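Local coordinates for SusD-like carbohydrate binding protein (PDB 3LEW), which probably binds carbohydrate at the bacterial outer membrane as a member of the SusD family of nutrient-binding proteins, at residues A[129-134]-A[172-176]; A[138-142]-A[214-218]; A[194-200]-A[251-257]; A[284-290]-A[323-327]. All coordinates share one frame; numbering follows the deposited sequence.

Contact 1: residues A[129-134]-A[172-176]; sequences YLHLAS and EVYAQ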
# COMPACT_ATOMS: atom_id res chain seq x y z
N TYR A 129 2.84 9.37 9.14
CA TYR A 129 4.20 9.03 9.70
C TYR A 129 4.55 7.54 9.46
O TYR A 129 5.73 7.19 9.28
CB TYR A 129 4.35 9.43 11.16
CG TYR A 129 4.57 10.92 11.33
CD1 TYR A 129 5.64 11.56 10.72
CD2 TYR A 129 3.65 11.71 12.05
CE1 TYR A 129 5.82 12.94 10.81
CE2 TYR A 129 3.84 13.09 12.17
CZ TYR A 129 4.91 13.71 11.52
OH TYR A 129 5.10 15.08 11.58
N LEU A 130 3.55 6.65 9.43
CA LEU A 130 3.79 5.25 9.07
C LEU A 130 4.30 5.14 7.63
O LEU A 130 5.22 4.38 7.32
CB LEU A 130 2.55 4.39 9.24
CG LEU A 130 2.61 2.94 8.80
CD1 LEU A 130 3.72 2.22 9.58
CD2 LEU A 130 1.26 2.22 9.01
N HIS A 131 3.71 5.92 6.72
CA HIS A 131 4.21 6.00 5.35
C HIS A 131 5.70 6.40 5.28
O HIS A 131 6.53 5.74 4.62
CB HIS A 131 3.40 6.98 4.55
CG HIS A 131 3.93 7.20 3.16
ND1 HIS A 131 3.92 6.21 2.19
CD2 HIS A 131 4.48 8.29 2.57
CE1 HIS A 131 4.47 6.68 1.08
NE2 HIS A 131 4.80 7.95 1.28
N LEU A 132 6.03 7.46 6.00
CA LEU A 132 7.40 7.95 6.02
C LEU A 132 8.33 6.90 6.61
O LEU A 132 9.37 6.56 5.98
CB LEU A 132 7.49 9.29 6.77
CG LEU A 132 6.83 10.48 6.05
CD1 LEU A 132 6.59 11.70 7.02
CD2 LEU A 132 7.63 10.93 4.82
N ALA A 133 7.97 6.33 7.76
CA ALA A 133 8.82 5.36 8.44
C ALA A 133 9.08 4.11 7.61
O ALA A 133 10.18 3.58 7.61
CB ALA A 133 8.19 4.95 9.78
N SER A 134 8.05 3.64 6.92
CA SER A 134 8.12 2.35 6.20
C SER A 134 8.76 2.42 4.83
O SER A 134 9.11 1.36 4.29
CB SER A 134 6.72 1.72 6.10
OG SER A 134 5.79 2.52 5.38
N GLU A 172 12.32 6.68 15.73
CA GLU A 172 11.54 7.80 16.25
C GLU A 172 10.26 8.06 15.44
O GLU A 172 9.21 8.38 16.02
CB GLU A 172 12.39 9.06 16.31
CG GLU A 172 13.44 9.01 17.39
CD GLU A 172 14.49 10.11 17.31
OE1 GLU A 172 14.70 10.69 16.21
OE2 GLU A 172 15.15 10.32 18.36
N VAL A 173 10.33 7.90 14.13
CA VAL A 173 9.16 8.12 13.29
C VAL A 173 8.16 7.00 13.50
O VAL A 173 6.94 7.26 13.60
CB VAL A 173 9.52 8.32 11.81
CG1 VAL A 173 8.27 8.47 10.96
CG2 VAL A 173 10.41 9.56 11.65
N TYR A 174 8.65 5.76 13.57
CA TYR A 174 7.74 4.66 13.98
C TYR A 174 7.07 4.94 15.35
O TYR A 174 5.87 4.73 15.50
CB TYR A 174 8.44 3.29 13.95
CG TYR A 174 8.39 2.57 12.62
CD1 TYR A 174 7.18 2.18 12.05
CD2 TYR A 174 9.57 2.22 11.98
CE1 TYR A 174 7.12 1.52 10.84
CE2 TYR A 174 9.53 1.54 10.75
CZ TYR A 174 8.30 1.18 10.22
OH TYR A 174 8.22 0.51 9.02
N ALA A 175 7.83 5.40 16.35
CA ALA A 175 7.29 5.65 17.67
C ALA A 175 6.22 6.76 17.63
O ALA A 175 5.21 6.69 18.33
CB ALA A 175 8.41 5.99 18.69
N GLN A 176 6.46 7.77 16.79
CA GLN A 176 5.52 8.88 16.60
C GLN A 176 4.22 8.35 15.99
O GLN A 176 3.15 8.67 16.48
CB GLN A 176 6.13 9.96 15.68
CG GLN A 176 5.23 11.20 15.45
CD GLN A 176 5.01 11.97 16.72
OE1 GLN A 176 5.98 12.28 17.44
NE2 GLN A 176 3.75 12.27 17.05

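Contact 2: residues A[138-142]-A[214-218]; sequences FAIDK and LYARQ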
# COMPACT_ATOMS: atom_id res chain seq x y z
N PHE A 138 15.64 1.96 5.65
CA PHE A 138 15.68 0.51 5.79
C PHE A 138 15.04 0.08 7.12
O PHE A 138 14.68 0.93 7.98
CB PHE A 138 17.12 -0.04 5.67
CG PHE A 138 17.76 0.26 4.34
CD1 PHE A 138 17.18 -0.20 3.17
CD2 PHE A 138 18.92 1.01 4.27
CE1 PHE A 138 17.76 0.04 1.94
CE2 PHE A 138 19.51 1.29 3.04
CZ PHE A 138 18.94 0.77 1.87
N ALA A 139 14.82 -1.22 7.24
CA ALA A 139 14.10 -1.81 8.39
C ALA A 139 14.62 -1.27 9.72
O ALA A 139 15.82 -0.99 9.89
CB ALA A 139 14.21 -3.32 8.37
N ILE A 140 13.71 -1.17 10.68
CA ILE A 140 14.04 -0.67 12.01
C ILE A 140 15.12 -1.53 12.70
O ILE A 140 15.88 -1.02 13.53
CB ILE A 140 12.73 -0.54 12.83
CG1 ILE A 140 12.95 0.31 14.06
CG2 ILE A 140 12.17 -1.91 13.22
CD1 ILE A 140 11.67 0.61 14.87
N ASP A 141 15.21 -2.82 12.37
CA ASP A 141 16.24 -3.68 12.95
C ASP A 141 17.51 -3.76 12.11
O ASP A 141 18.48 -4.34 12.54
CB ASP A 141 15.72 -5.09 13.29
CG ASP A 141 15.28 -5.89 12.08
OD1 ASP A 141 14.75 -5.30 11.12
OD2 ASP A 141 15.45 -7.13 12.11
N LYS A 142 17.51 -3.11 10.95
CA LYS A 142 18.71 -2.99 10.13
C LYS A 142 19.56 -1.87 10.73
O LYS A 142 20.71 -2.08 11.07
CB LYS A 142 18.32 -2.69 8.69
CG LYS A 142 19.44 -2.71 7.69
CD LYS A 142 20.18 -1.40 7.55
CE LYS A 142 20.91 -1.32 6.18
NZ LYS A 142 21.91 -0.17 6.20
N LEU A 214 3.31 -3.97 13.65
CA LEU A 214 4.04 -5.02 12.93
C LEU A 214 5.32 -4.49 12.27
O LEU A 214 6.40 -5.09 12.39
CB LEU A 214 3.14 -5.69 11.88
CG LEU A 214 3.79 -6.91 11.19
CD1 LEU A 214 3.65 -8.13 12.13
CD2 LEU A 214 3.11 -7.20 9.81
N TYR A 215 5.20 -3.38 11.51
CA TYR A 215 6.33 -2.84 10.80
C TYR A 215 7.44 -2.36 11.72
O TYR A 215 8.61 -2.49 11.39
CB TYR A 215 5.87 -1.70 9.89
CG TYR A 215 4.95 -2.07 8.75
CD1 TYR A 215 4.48 -3.37 8.54
CD2 TYR A 215 4.54 -1.09 7.85
CE1 TYR A 215 3.65 -3.66 7.48
CE2 TYR A 215 3.73 -1.41 6.79
CZ TYR A 215 3.28 -2.67 6.60
OH TYR A 215 2.41 -2.94 5.56
N ALA A 216 7.05 -1.86 12.89
CA ALA A 216 7.97 -1.43 13.95
C ALA A 216 8.56 -2.57 14.80
O ALA A 216 9.35 -2.31 15.72
CB ALA A 216 7.26 -0.39 14.88
N ARG A 217 8.15 -3.81 14.53
CA ARG A 217 8.60 -5.01 15.26
C ARG A 217 8.16 -5.05 16.72
O ARG A 217 8.85 -5.63 17.58
CB ARG A 217 10.14 -5.20 15.09
CG ARG A 217 10.54 -5.09 13.64
CD ARG A 217 12.05 -5.41 13.39
NE ARG A 217 12.36 -6.83 13.55
CZ ARG A 217 12.18 -7.76 12.62
NH1 ARG A 217 11.67 -7.45 11.45
NH2 ARG A 217 12.49 -9.04 12.87
N GLN A 218 7.00 -4.41 16.99
CA GLN A 218 6.33 -4.42 18.28
C GLN A 218 5.29 -5.55 18.26
O GLN A 218 4.08 -5.32 18.10
CB GLN A 218 5.64 -3.07 18.52
CG GLN A 218 6.65 -1.94 18.73
CD GLN A 218 7.39 -2.08 20.04
OE1 GLN A 218 6.90 -2.68 20.98
NE2 GLN A 218 8.59 -1.55 20.10
O HOH W 1 10.89 -2.01 10.00

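Contact 3: residues A[194-200]-A[251-257]; sequences RDAKHKI and NKEWIWG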
# COMPACT_ATOMS: atom_id res chain seq x y z
N ARG A 194 -19.23 5.65 12.08
CA ARG A 194 -18.84 6.38 10.88
C ARG A 194 -19.85 6.06 9.78
O ARG A 194 -20.48 4.98 9.79
CB ARG A 194 -17.43 5.98 10.40
CG ARG A 194 -17.27 4.53 10.06
CD ARG A 194 -15.88 4.28 9.49
NE ARG A 194 -15.63 2.85 9.34
CZ ARG A 194 -14.82 2.30 8.44
NH1 ARG A 194 -14.14 3.04 7.58
NH2 ARG A 194 -14.72 0.98 8.40
N ASP A 195 -20.01 6.97 8.84
CA ASP A 195 -20.98 6.80 7.76
C ASP A 195 -20.41 6.56 6.36
O ASP A 195 -21.17 6.50 5.39
CB ASP A 195 -21.93 8.01 7.70
CG ASP A 195 -21.19 9.33 7.51
OD1 ASP A 195 -20.08 9.37 6.93
OD2 ASP A 195 -21.70 10.34 8.02
N ALA A 196 -19.09 6.37 6.28
CA ALA A 196 -18.45 6.12 5.02
C ALA A 196 -17.11 5.43 5.23
O ALA A 196 -16.48 5.59 6.29
CB ALA A 196 -18.30 7.47 4.19
N LYS A 197 -16.70 4.64 4.24
CA LYS A 197 -15.53 3.77 4.38
C LYS A 197 -14.20 4.48 4.42
O LYS A 197 -13.20 3.86 4.78
CB LYS A 197 -15.49 2.69 3.30
CG LYS A 197 -16.49 1.60 3.50
CD LYS A 197 -16.08 0.66 4.65
CE LYS A 197 -17.01 -0.54 4.72
NZ LYS A 197 -16.78 -1.48 3.59
N HIS A 198 -14.14 5.77 4.04
CA HIS A 198 -12.86 6.51 4.14
C HIS A 198 -12.69 7.12 5.54
O HIS A 198 -11.58 7.58 5.89
CB HIS A 198 -12.76 7.63 3.07
CG HIS A 198 -13.83 8.68 3.18
ND1 HIS A 198 -15.15 8.45 2.81
CD2 HIS A 198 -13.76 9.97 3.58
CE1 HIS A 198 -15.85 9.56 3.01
NE2 HIS A 198 -15.03 10.49 3.49
N LYS A 199 -13.77 7.18 6.32
CA LYS A 199 -13.74 7.80 7.65
C LYS A 199 -13.09 6.85 8.65
O LYS A 199 -13.20 5.64 8.54
CB LYS A 199 -15.15 8.13 8.12
CG LYS A 199 -15.84 9.22 7.33
CD LYS A 199 -15.13 10.58 7.61
CE LYS A 199 -16.08 11.74 7.82
NZ LYS A 199 -15.52 12.78 8.77
N ILE A 200 -12.34 7.41 9.58
CA ILE A 200 -11.62 6.63 10.57
C ILE A 200 -12.49 6.43 11.83
O ILE A 200 -12.86 7.38 12.50
CB ILE A 200 -10.28 7.36 10.96
CG1 ILE A 200 -9.42 7.56 9.72
CG2 ILE A 200 -9.57 6.63 12.08
CD1 ILE A 200 -8.12 8.31 10.01
N ASN A 251 -17.86 -3.28 -0.33
CA ASN A 251 -17.45 -4.64 0.05
C ASN A 251 -17.24 -4.75 1.56
O ASN A 251 -16.52 -3.92 2.17
CB ASN A 251 -16.20 -4.95 -0.78
CG ASN A 251 -15.66 -6.32 -0.58
OD1 ASN A 251 -15.40 -6.73 0.54
ND2 ASN A 251 -15.50 -7.05 -1.69
N LYS A 252 -17.84 -5.77 2.20
CA LYS A 252 -17.77 -5.91 3.67
C LYS A 252 -16.38 -6.25 4.21
O LYS A 252 -16.14 -6.15 5.41
CB LYS A 252 -18.78 -6.93 4.19
CG LYS A 252 -20.23 -6.40 4.18
CD LYS A 252 -21.28 -7.52 4.49
CE LYS A 252 -21.39 -8.52 3.35
NZ LYS A 252 -22.25 -9.69 3.72
N GLU A 253 -15.47 -6.69 3.35
CA GLU A 253 -14.12 -6.97 3.82
C GLU A 253 -13.24 -5.72 3.81
O GLU A 253 -12.15 -5.70 4.38
CB GLU A 253 -13.49 -8.09 2.97
CG GLU A 253 -12.46 -8.86 3.77
CD GLU A 253 -11.51 -9.70 2.96
OE1 GLU A 253 -11.95 -10.68 2.29
OE2 GLU A 253 -10.30 -9.38 2.97
N TRP A 254 -13.66 -4.68 3.10
CA TRP A 254 -12.90 -3.43 3.08
C TRP A 254 -13.16 -2.69 4.38
O TRP A 254 -14.27 -2.25 4.65
CB TRP A 254 -13.26 -2.53 1.91
CG TRP A 254 -12.93 -2.99 0.55
CD1 TRP A 254 -12.89 -4.30 0.08
CD2 TRP A 254 -12.66 -2.15 -0.58
NE1 TRP A 254 -12.60 -4.30 -1.28
CE2 TRP A 254 -12.47 -3.00 -1.71
CE3 TRP A 254 -12.58 -0.76 -0.76
CZ2 TRP A 254 -12.22 -2.50 -2.98
CZ3 TRP A 254 -12.36 -0.25 -2.03
CH2 TRP A 254 -12.16 -1.14 -3.13
N ILE A 255 -12.10 -2.53 5.16
CA ILE A 255 -12.13 -1.73 6.38
C ILE A 255 -11.99 -0.25 6.05
O ILE A 255 -12.65 0.58 6.67
CB ILE A 255 -10.98 -2.16 7.30
CG1 ILE A 255 -11.21 -3.62 7.74
CG2 ILE A 255 -10.90 -1.25 8.52
CD1 ILE A 255 -10.02 -4.21 8.50
N TRP A 256 -11.20 0.06 5.04
CA TRP A 256 -10.86 1.43 4.72
C TRP A 256 -10.64 1.55 3.24
O TRP A 256 -9.92 0.74 2.64
CB TRP A 256 -9.56 1.80 5.46
CG TRP A 256 -9.30 3.26 5.71
CD1 TRP A 256 -10.21 4.27 5.88
CD2 TRP A 256 -8.02 3.83 6.02
NE1 TRP A 256 -9.58 5.44 6.22
CE2 TRP A 256 -8.23 5.21 6.28
CE3 TRP A 256 -6.71 3.34 6.05
CZ2 TRP A 256 -7.18 6.09 6.58
CZ3 TRP A 256 -5.70 4.22 6.33
CH2 TRP A 256 -5.94 5.57 6.58
N GLY A 257 -11.24 2.58 2.66
CA GLY A 257 -11.07 2.82 1.27
C GLY A 257 -11.63 4.15 0.82
O GLY A 257 -12.37 4.82 1.54
O HOH W 2 -15.48 6.14 1.04

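Contact 4: residues A[284-290]-A[323-327]; sequences YSFNVDP and WMRNS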
# COMPACT_ATOMS: atom_id res chain seq x y z
N TYR A 284 -3.20 -0.55 -19.22
CA TYR A 284 -3.21 -2.00 -18.93
C TYR A 284 -1.80 -2.51 -18.60
O TYR A 284 -1.34 -3.50 -19.16
CB TYR A 284 -3.83 -2.79 -20.10
CG TYR A 284 -3.54 -2.26 -21.46
CD1 TYR A 284 -4.32 -1.27 -22.02
CD2 TYR A 284 -2.47 -2.76 -22.21
CE1 TYR A 284 -4.05 -0.75 -23.29
CE2 TYR A 284 -2.18 -2.24 -23.47
CZ TYR A 284 -2.98 -1.26 -24.00
OH TYR A 284 -2.73 -0.78 -25.30
N SER A 285 -1.13 -1.83 -17.67
CA SER A 285 0.34 -1.96 -17.57
C SER A 285 0.85 -2.83 -16.43
O SER A 285 1.96 -3.35 -16.52
CB SER A 285 0.97 -0.58 -17.46
OG SER A 285 0.41 0.15 -16.36
N PHE A 286 0.03 -2.98 -15.38
CA PHE A 286 0.38 -3.81 -14.19
C PHE A 286 0.09 -5.27 -14.45
O PHE A 286 -0.92 -5.81 -14.02
CB PHE A 286 -0.31 -3.27 -12.93
CG PHE A 286 0.45 -2.17 -12.25
CD1 PHE A 286 0.67 -0.97 -12.89
CD2 PHE A 286 1.02 -2.36 -11.02
CE1 PHE A 286 1.42 0.08 -12.29
CE2 PHE A 286 1.77 -1.33 -10.43
CZ PHE A 286 1.96 -0.13 -11.06
N ASN A 287 0.98 -5.91 -15.20
CA ASN A 287 0.78 -7.28 -15.57
C ASN A 287 1.49 -8.17 -14.55
O ASN A 287 2.20 -7.68 -13.64
CB ASN A 287 1.23 -7.48 -16.98
CG ASN A 287 0.36 -6.70 -17.95
OD1 ASN A 287 -0.79 -7.08 -18.18
ND2 ASN A 287 0.88 -5.59 -18.49
N VAL A 288 1.29 -9.46 -14.71
CA VAL A 288 1.67 -10.40 -13.67
C VAL A 288 2.95 -11.15 -14.08
O VAL A 288 3.10 -11.56 -15.22
CB VAL A 288 0.53 -11.39 -13.41
CG1 VAL A 288 0.91 -12.36 -12.27
CG2 VAL A 288 -0.77 -10.66 -13.12
N ASP A 289 3.87 -11.35 -13.14
CA ASP A 289 4.95 -12.36 -13.37
C ASP A 289 4.29 -13.71 -13.62
O ASP A 289 3.60 -14.25 -12.74
CB ASP A 289 5.83 -12.45 -12.13
CG ASP A 289 6.99 -13.44 -12.28
OD1 ASP A 289 7.14 -14.06 -13.36
OD2 ASP A 289 7.74 -13.58 -11.28
N PRO A 290 4.56 -14.35 -14.79
CA PRO A 290 3.89 -15.61 -15.00
C PRO A 290 4.21 -16.63 -13.91
O PRO A 290 3.39 -17.46 -13.60
CB PRO A 290 4.43 -16.05 -16.35
CG PRO A 290 4.64 -14.73 -17.10
CD PRO A 290 5.16 -13.80 -16.02
N TRP A 323 0.42 -11.27 -22.36
CA TRP A 323 1.00 -11.02 -21.06
C TRP A 323 0.08 -11.71 -20.05
O TRP A 323 -1.10 -11.94 -20.34
CB TRP A 323 1.05 -9.53 -20.75
CG TRP A 323 1.83 -8.67 -21.73
CD1 TRP A 323 1.59 -8.51 -23.06
CD2 TRP A 323 2.98 -7.87 -21.44
NE1 TRP A 323 2.50 -7.67 -23.61
CE2 TRP A 323 3.35 -7.23 -22.63
CE3 TRP A 323 3.69 -7.60 -20.27
CZ2 TRP A 323 4.45 -6.36 -22.72
CZ3 TRP A 323 4.79 -6.71 -20.35
CH2 TRP A 323 5.14 -6.10 -21.56
N MSE A 324 0.57 -11.99 -18.85
CA MSE A 324 -0.26 -12.59 -17.82
C MSE A 324 -1.05 -11.46 -17.14
O MSE A 324 -0.46 -10.53 -16.62
CB MSE A 324 0.62 -13.41 -16.86
CG MSE A 324 -0.16 -14.16 -15.73
SE MSE A 324 -1.02 -15.77 -16.30
CE MSE A 324 0.57 -16.81 -16.57
N ARG A 325 -2.36 -11.57 -17.19
CA ARG A 325 -3.26 -10.59 -16.61
C ARG A 325 -3.82 -11.09 -15.32
O ARG A 325 -3.91 -12.29 -15.08
CB ARG A 325 -4.44 -10.32 -17.55
CG ARG A 325 -4.12 -10.14 -18.99
CD ARG A 325 -3.16 -8.98 -19.25
NE ARG A 325 -2.77 -9.01 -20.66
CZ ARG A 325 -2.23 -7.99 -21.32
NH1 ARG A 325 -1.95 -6.84 -20.72
NH2 ARG A 325 -1.88 -8.15 -22.57
N ASN A 326 -4.19 -10.14 -14.45
CA ASN A 326 -4.97 -10.42 -13.27
C ASN A 326 -6.34 -9.73 -13.42
O ASN A 326 -6.39 -8.52 -13.59
CB ASN A 326 -4.24 -9.90 -12.01
CG ASN A 326 -4.73 -10.54 -10.73
OD1 ASN A 326 -5.88 -11.09 -10.66
ND2 ASN A 326 -3.88 -10.50 -9.69
N SER A 327 -7.43 -10.50 -13.41
CA SER A 327 -8.77 -9.90 -13.42
C SER A 327 -9.11 -9.19 -12.08
O SER A 327 -10.19 -8.59 -11.94
CB SER A 327 -9.81 -10.96 -13.76
OG SER A 327 -9.86 -11.95 -12.75
O HOH W 3 -3.31 -7.25 -14.05
O HOH W 4 2.96 -10.89 -18.04

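Contact 1: residues A[129-134]-A[172-176]
Aromatic contacts dominate where Ala133 meets Tyr174: the alanine CB stands over the middle of the tyrosine ring, 3.5 Å from its centroid and 2° off the ring normal, a CH-pi contact. A second CH-pi contact is less centred, Gln176 CG lying over one face of the Tyr129 ring, 27° off the normal. Tyr129 OH bonds outside the contact, to Tyr152 O. The segments lie on helices 111-135 and 170-187; their short axes run roughly antiparallel and come within 8.4 Å, a helical pairing in keeping with the TPR-like framework of the SusD family. Among apolar contacts, Val173 CG1, anti to its own backbone N (chi1 177°), is set against the other helix, 3.7 Å from Ala133 CB; it also abuts the polar Tyr129 O at 3.3 Å, in van der Waals contact. Leu130 CD1 comes in at the edge of the Tyr174 ring, 3.7 Å from CE1. A leucine in place of Tyr174 lacks the ring, and Ala133 CB would probably lose its flat CH-pi partner, with a gap opened beside Ser134, whose CB the phenol OH now meets at 3.5 Å. No hydrogen bond links the segments; Ser134 OG is satisfied by Leu130 O, at 2.7 Å.

Contact 2: residues A[138-142]-A[214-218]
The guanidinium of Arg217 and the carboxylate of Asp141 lie flat against each other, their planes 5° apart. Asp141 OD2 sits over the centre of one guanidinium face, 3.4 Å from Arg217 CZ and equally 3.4 Å from Arg217 NE. The pair counts as a salt bridge by charge and distance, yet no N-H points at the oxygen, because OD2 is well out of the guanidinium plane. At its other oxygen, OD1, the carboxylate takes a weak hydrogen bond from Gln416 NE2. Two torsions explain the stack: Asp141 CG is placed between its backbone N and carbonyl carbon (chi1 64°), and the arginine chain bends at chi3 (71°), turning the face of its end group to the acid.

Beside the charges runs an apolar contact. Ile140 CG2 packs on the arginine's methylene groups, 3.5 Å from Arg217 CD, the two side chains sliding past each other in opposite directions, while Ile140 CD1 approaches Ala216 O at 3.8 Å. A water joins the backbones: it accepts from Ile140 N at 3.0 Å and donates to Tyr215 O at 2.7 Å.

Just past helix 202-215, Arg217 has left helical geometry with a positive phi, in a Schellman motif, and the contact thereby fastens the loop after helix 111-135 to this helix end. With no direct hydrogen bond between the segments, the attraction is probably mainly electrostatic and dispersive, less bound to one direction than an in-plane salt bridge, and the water supplies the directional link between the main chains.

Contact 3: residues A[194-200]-A[251-257]
Both terminal nitrogens of Arg194 converge on the carbonyl oxygen of Ile255: NH2 at 2.7 Å from Ile255 O and NH1 at 3.0 Å from the same atom. Ile255 O lies within 9° of the guanidinium plane. NH1 also donates to Lys199 O within its own loop, at 2.9 Å, and NE forms a salt bridge with Asp201, which helps to fix the rotation of the group. The arginine chain is extended from CG to NE, which carries the guanidinium across to the other segment.

Lys197, by contrast, is bent at chi2 and chi4, which brings NZ to Trp254 O at 2.8 Å, in the carbonyl plane and on a lone pair. NZ has a further acceptor in Val249 O. The carbonyl of Lys197 is used as well, accepting from Gly257 N at 3.2 Å, with the donor standing above the carbonyl plane.

Trp256 brings its indole N-H to His198 O, NE1 to O 2.9 Å; the oxygen lies near the ring plane, although the N-H arrives from above the carbonyl plane. Ile200 CG1 packs near the same ring, 4.1 Å from Trp256 CZ2, and Phe127 meets the indole edge-to-face. A water is hydrogen-bonded to His198 ND1 at 2.9 Å and donates a weak bond to Gly257 O.

Main-chain acceptors thus take most of the donors at a point where the strand bends: Ile255 and Trp256 together face Met344 of the neighbouring strand, a classic beta bulge in the two-stranded antiparallel sheet of 254-258 and 341-345, hydrogen-bonded to the loop before helix 202-215.

Contact 4: residues A[284-290]-A[323-327]
Backbone hydrogen bonding starts with Val288 N, which donates to Met324 O at 2.8 Å with an N-H...O angle of 156°. Next to it a water bridges the same two residues, donating to Val288 O and accepting from Met324 N. A second water accepts from Asn326 N at 3.0 Å and lies 2.8 Å from Phe286 O, to which it may donate.

Polar side chains meet at Asn287. Its OD1 accepts a weak bond from Arg325 NH1, 2.8 Å away, and its ND2 donates to Tyr284 O at 3.1 Å. Arg325 NH2 also forms a salt bridge with Asp311. An alanine at Asn287 would probably leave Arg325 NH1 without this acceptor and deprive the Tyr284 carbonyl of its amide donor.

Apolar contacts surround the selenomethionine Met324. Its CG rests 3.7 Å from Val288 CB, and in the conformer given, bends at chi2 and chi3 carry CE to Pro290 CB at 3.9 Å. The CG2 branch of Val288 touches Asn326 CB at 3.7 Å.

With short segment axes 106° apart, strand 286-288, paired antiparallel with 59-61, crosses strand 321-326 of the four-stranded mixed sheet, a junction between two separate sheets.

How the contacts relate
Contacts 1 and 4 are buried, whereas contacts 2 and 3 are partly buried. Contacts 1 and 2 are neighbours, centres about 10 Å apart, and join into one packed region: Tyr174 OH lies 3.3 Å from Tyr215 CB, and Leu130 also packs against Tyr215. Helix 202-215 is their common neighbour; its end lies in contact 2, while its start follows directly on the loop of contact 3. The chemistry changes with place: helix against helix relies on apolar and CH-pi packing, the helix end on stacked charges and a water, the bulged strand mostly on side-chain donors to carbonyls, and the sheet junction on a backbone bond, bridging waters and an apolar patch. Contact 4 stands apart, about 32 Å from contact 1, centre to centre.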